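Local coordinates for uncharacterized protein (Leptospira interrogans serogroup Icterohaemorrhagiae serovar copenhageni, PDB 6OE6) that is a putative lipoprotein of unknown function, built on beta sheets without helices and carrying bound sodium ions in the crystal, at residues A[74-79]-A[108-113]. Residues are numbered along the deposited sequence; the frame is centred on the assembly and turned at random.
Sequences LSKFQL and GKYLLK. With NA (sodium ion), chain E.
Antiparallel beta pairing joins residues 74-77 to 108-113, two inner strands of a five-stranded mixed sheet. Ser-75 and Leu-111 form a hydrogen-bonded pair, each N donating to the other's O at 2.9 Å within the carbonyl plane. At the strand's end, Phe-77 N meets Lys-109 O at 2.8 Å, nearly along the C=O axis; just beyond, Leu-79 O binds a sodium ion whose site includes Asn-82.

On the face carrying Phe-77 and Lys-109, the two side chains run alongside each other. Bent at chi3 (72°), the lysine carries CE and then NZ over one face of the ring. NZ sits 3.8 Å from the centroid of the Phe-77 ring, 9° off its normal, a cation-pi contact reinforced by the CH-pi approach of CE. Lysine suits this partly exposed place because its chain can lie against the ring while the ammonium sits over the pi face; Tyr-81 meets Phe-77 edge-to-face. Ser-75 OG, small and polar, reaches water 1, which donates to Leu-111 O.

The other face carries Leu-74, Lys-76, Tyr-110 and Leu-112. Leu-74 CD1 packs 4.0 Å from Tyr-110 CB, with Met-84 and Leu-105 around them. The methylenes of Lys-76 run beside the Tyr-110 ring, whose hydroxyl bonds Ser-106 O. Gly-108 has backbone angles that would jam a CB against the preceding carbonyl O, and Lys-76 NZ also lies close. Water 3 bridges that amine to the backbone, accepting from Lys-109 N and donating to Phe-77 O at 2.7 Å.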
ATOM      1  N   LEU A  74      -6.907   1.685   4.445  1.00 22.63           N
ATOM      2  CA  LEU A  74      -6.828   0.605   3.490  1.00 21.79           C
ATOM      3  C   LEU A  74      -8.236   0.105   3.232  1.00 21.88           C
ATOM      4  O   LEU A  74      -9.039  -0.027   4.163  1.00 23.09           O
ATOM      5  CB  LEU A  74      -5.934  -0.515   4.036  1.00 22.92           C
ATOM      6  CG  LEU A  74      -5.531  -1.576   3.010  1.00 25.76           C
ATOM      7  CD1 LEU A  74      -4.583  -0.985   1.948  1.00 22.95           C
ATOM      8  CD2 LEU A  74      -4.778  -2.701   3.763  1.00 23.85           C
ATOM      9  N   SER A  75      -8.547  -0.129   1.968  1.00 21.04           N
ATOM     10  CA  SER A  75      -9.841  -0.640   1.558  1.00 21.15           C
ATOM     11  C   SER A  75      -9.638  -1.933   0.789  1.00 21.36           C
ATOM     12  O   SER A  75      -8.674  -2.065   0.036  1.00 22.66           O
ATOM     13  CB  SER A  75     -10.575   0.367   0.650  1.00 21.57           C
ATOM     14  OG  SER A  75     -10.806   1.604   1.319  1.00 24.11           O
ATOM     15  N   LYS A  76     -10.570  -2.869   0.935  1.00 22.55           N
ATOM     16  CA  LYS A  76     -10.499  -4.131   0.217  1.00 22.11           C
ATOM     17  C   LYS A  76     -11.625  -4.171  -0.810  1.00 20.81           C
ATOM     18  O   LYS A  76     -12.750  -3.766  -0.522  1.00 23.15           O
ATOM     19  CB  LYS A  76     -10.617  -5.334   1.157  1.00 23.21           C
ATOM     20  CG  LYS A  76     -10.384  -6.685   0.413  1.00 26.40           C
ATOM     21  CD  LYS A  76     -10.430  -7.856   1.415  1.00 38.81           C
ATOM     22  CE  LYS A  76      -9.933  -9.165   0.795  1.00 52.85           C
ATOM     23  NZ  LYS A  76     -10.830  -9.687  -0.265  1.00 56.76           N
ATOM     24  N   PHE A  77     -11.329  -4.650  -2.006  1.00 20.65           N
ATOM     25  CA  PHE A  77     -12.356  -4.685  -3.052  1.00 21.24           C
ATOM     26  C   PHE A  77     -13.303  -5.877  -2.875  1.00 23.21           C
ATOM     27  O   PHE A  77     -12.872  -7.049  -2.811  1.00 25.13           O
ATOM     28  CB  PHE A  77     -11.652  -4.748  -4.403  1.00 22.48           C
ATOM     29  CG  PHE A  77     -12.530  -4.435  -5.583  1.00 21.63           C
ATOM     30  CD1 PHE A  77     -12.702  -3.127  -5.993  1.00 22.10           C
ATOM     31  CD2 PHE A  77     -13.166  -5.445  -6.273  1.00 24.89           C
ATOM     32  CE1 PHE A  77     -13.483  -2.828  -7.105  1.00 24.96           C
ATOM     33  CE2 PHE A  77     -13.945  -5.163  -7.385  1.00 26.97           C
ATOM     34  CZ  PHE A  77     -14.101  -3.839  -7.800  1.00 25.69           C
ATOM     35  N   GLN A  78     -14.600  -5.584  -2.829  1.00 22.58           N
ATOM     36  CA  GLN A  78     -15.629  -6.617  -2.829  1.00 22.84           C
ATOM     37  C   GLN A  78     -16.638  -6.166  -3.883  1.00 25.83           C
ATOM     38  O   GLN A  78     -16.352  -6.283  -5.078  1.00 29.30           O
ATOM     39  CB  GLN A  78     -16.248  -6.814  -1.445  1.00 30.22           C
ATOM     40  CG  GLN A  78     -17.131  -8.063  -1.426  1.00 46.80           C
ATOM     41  CD  GLN A  78     -17.659  -8.436  -0.056  1.00 71.12           C
ATOM     42  OE1 GLN A  78     -18.216  -7.604   0.661  1.00 78.31           O
ATOM     43  NE2 GLN A  78     -17.501  -9.703   0.306  1.00 77.76           N
ATOM     44  N   LEU A  79     -17.776  -5.597  -3.492  1.00 22.61           N
ATOM     45  CA  LEU A  79     -18.621  -4.942  -4.502  1.00 22.75           C
ATOM     46  C   LEU A  79     -18.174  -3.487  -4.520  1.00 27.02           C
ATOM     47  O   LEU A  79     -18.798  -2.597  -3.939  1.00 24.64           O
ATOM     48  CB  LEU A  79     -20.106  -5.093  -4.193  1.00 26.12           C
ATOM     49  CG  LEU A  79     -20.591  -6.542  -4.051  1.00 25.92           C
ATOM     50  CD1 LEU A  79     -22.126  -6.572  -4.016  1.00 26.19           C
ATOM     51  CD2 LEU A  79     -20.042  -7.466  -5.149  1.00 31.43           C
ATOM     52  N   GLY A 108      -6.491 -10.512  -2.612  1.00 33.09           N
ATOM     53  CA  GLY A 108      -7.499  -9.597  -3.111  1.00 31.45           C
ATOM     54  C   GLY A 108      -6.884  -8.313  -3.631  1.00 30.49           C
ATOM     55  O   GLY A 108      -5.679  -8.197  -3.810  1.00 29.52           O
ATOM     56  N   LYS A 109      -7.756  -7.354  -3.885  1.00 24.81           N
ATOM     57  CA  LYS A 109      -7.354  -6.069  -4.434  1.00 25.09           C
ATOM     58  C   LYS A 109      -7.573  -5.016  -3.361  1.00 24.47           C
ATOM     59  O   LYS A 109      -8.632  -4.995  -2.727  1.00 22.67           O
ATOM     60  CB  LYS A 109      -8.176  -5.759  -5.700  1.00 28.51           C
ATOM     61  CG  LYS A 109      -7.669  -4.539  -6.478  1.00 34.82           C
ATOM     62  CD  LYS A 109      -8.313  -4.481  -7.890  1.00 35.74           C
ATOM     63  CE  LYS A 109      -9.785  -4.103  -7.830  1.00 44.76           C
ATOM     64  NZ  LYS A 109     -10.425  -3.986  -9.192  1.00 49.14           N
ATOM     65  N   TYR A 110      -6.581  -4.143  -3.170  1.00 19.35           N
ATOM     66  CA  TYR A 110      -6.568  -3.184  -2.070  1.00 21.92           C
ATOM     67  C   TYR A 110      -6.266  -1.788  -2.572  1.00 21.61           C
ATOM     68  O   TYR A 110      -5.584  -1.603  -3.587  1.00 22.98           O
ATOM     69  CB  TYR A 110      -5.494  -3.543  -0.999  1.00 20.72           C
ATOM     70  CG  TYR A 110      -5.825  -4.858  -0.319  1.00 19.71           C
ATOM     71  CD1 TYR A 110      -6.615  -4.861   0.835  1.00 23.86           C
ATOM     72  CD2 TYR A 110      -5.409  -6.078  -0.862  1.00 22.56           C
ATOM     73  CE1 TYR A 110      -6.973  -6.037   1.450  1.00 20.56           C
ATOM     74  CE2 TYR A 110      -5.749  -7.272  -0.240  1.00 25.90           C
ATOM     75  CZ  TYR A 110      -6.532  -7.227   0.926  1.00 25.72           C
ATOM     76  OH  TYR A 110      -6.900  -8.386   1.564  1.00 25.31           O
ATOM     77  N   LEU A 111      -6.774  -0.805  -1.819  1.00 22.31           N
ATOM     78  CA  LEU A 111      -6.616   0.610  -2.116  1.00 24.11           C
ATOM     79  C   LEU A 111      -6.116   1.277  -0.848  1.00 22.60           C
ATOM     80  O   LEU A 111      -6.801   1.253   0.187  1.00 22.58           O
ATOM     81  CB  LEU A 111      -7.944   1.237  -2.567  1.00 22.97           C
ATOM     82  CG  LEU A 111      -7.956   2.744  -2.857  1.00 25.94           C
ATOM     83  CD1 LEU A 111      -7.016   3.055  -4.025  1.00 29.07           C
ATOM     84  CD2 LEU A 111      -9.385   3.231  -3.131  1.00 28.18           C
ATOM     85  N   LEU A 112      -4.944   1.885  -0.937  1.00 19.79           N
ATOM     86  CA  LEU A 112      -4.323   2.582   0.196  1.00 19.24           C
ATOM     87  C   LEU A 112      -4.457   4.070  -0.082  1.00 25.12           C
ATOM     88  O   LEU A 112      -4.049   4.532  -1.149  1.00 25.11           O
ATOM     89  CB  LEU A 112      -2.850   2.183   0.313  1.00 22.78           C
ATOM     90  CG  LEU A 112      -1.948   2.961   1.277  1.00 20.94           C
ATOM     91  CD1 LEU A 112      -2.473   2.854   2.722  1.00 23.42           C
ATOM     92  CD2 LEU A 112      -0.537   2.371   1.166  1.00 23.65           C
ATOM     93  N   LYS A 113      -5.057   4.809   0.851  1.00 23.23           N
ATOM     94  CA  LYS A 113      -5.228   6.248   0.713  1.00 23.93           C
ATOM     95  C   LYS A 113      -4.407   6.953   1.782  1.00 25.71           C
ATOM     96  O   LYS A 113      -4.262   6.448   2.894  1.00 26.26           O
ATOM     97  CB  LYS A 113      -6.694   6.655   0.875  1.00 27.34           C
ATOM     98  CG  LYS A 113      -7.663   6.077  -0.190  1.00 29.40           C
ATOM     99  CD  LYS A 113      -9.062   6.546   0.088  1.00 34.50           C
ATOM    100  CE  LYS A 113     -10.069   5.847  -0.819  1.00 36.43           C
ATOM    101  NZ  LYS A 113     -11.393   6.477  -0.668  1.00 42.60           N
TER
HETATM  102 NA    NA E 203     -19.340  -1.498  -1.751  1.00 47.49          NA
HETATM  103  O   HOH W   1      -8.603   3.116   1.371  1.00 24.95           O
HETATM  104  O   HOH W   2     -12.503   3.548   0.813  1.00 38.17           O
HETATM  105  O   HOH W   3     -10.470  -8.254  -3.134  1.00 31.39           O
HETATM  106  O   HOH W   4     -17.776   0.157  -2.529  1.00 29.23           O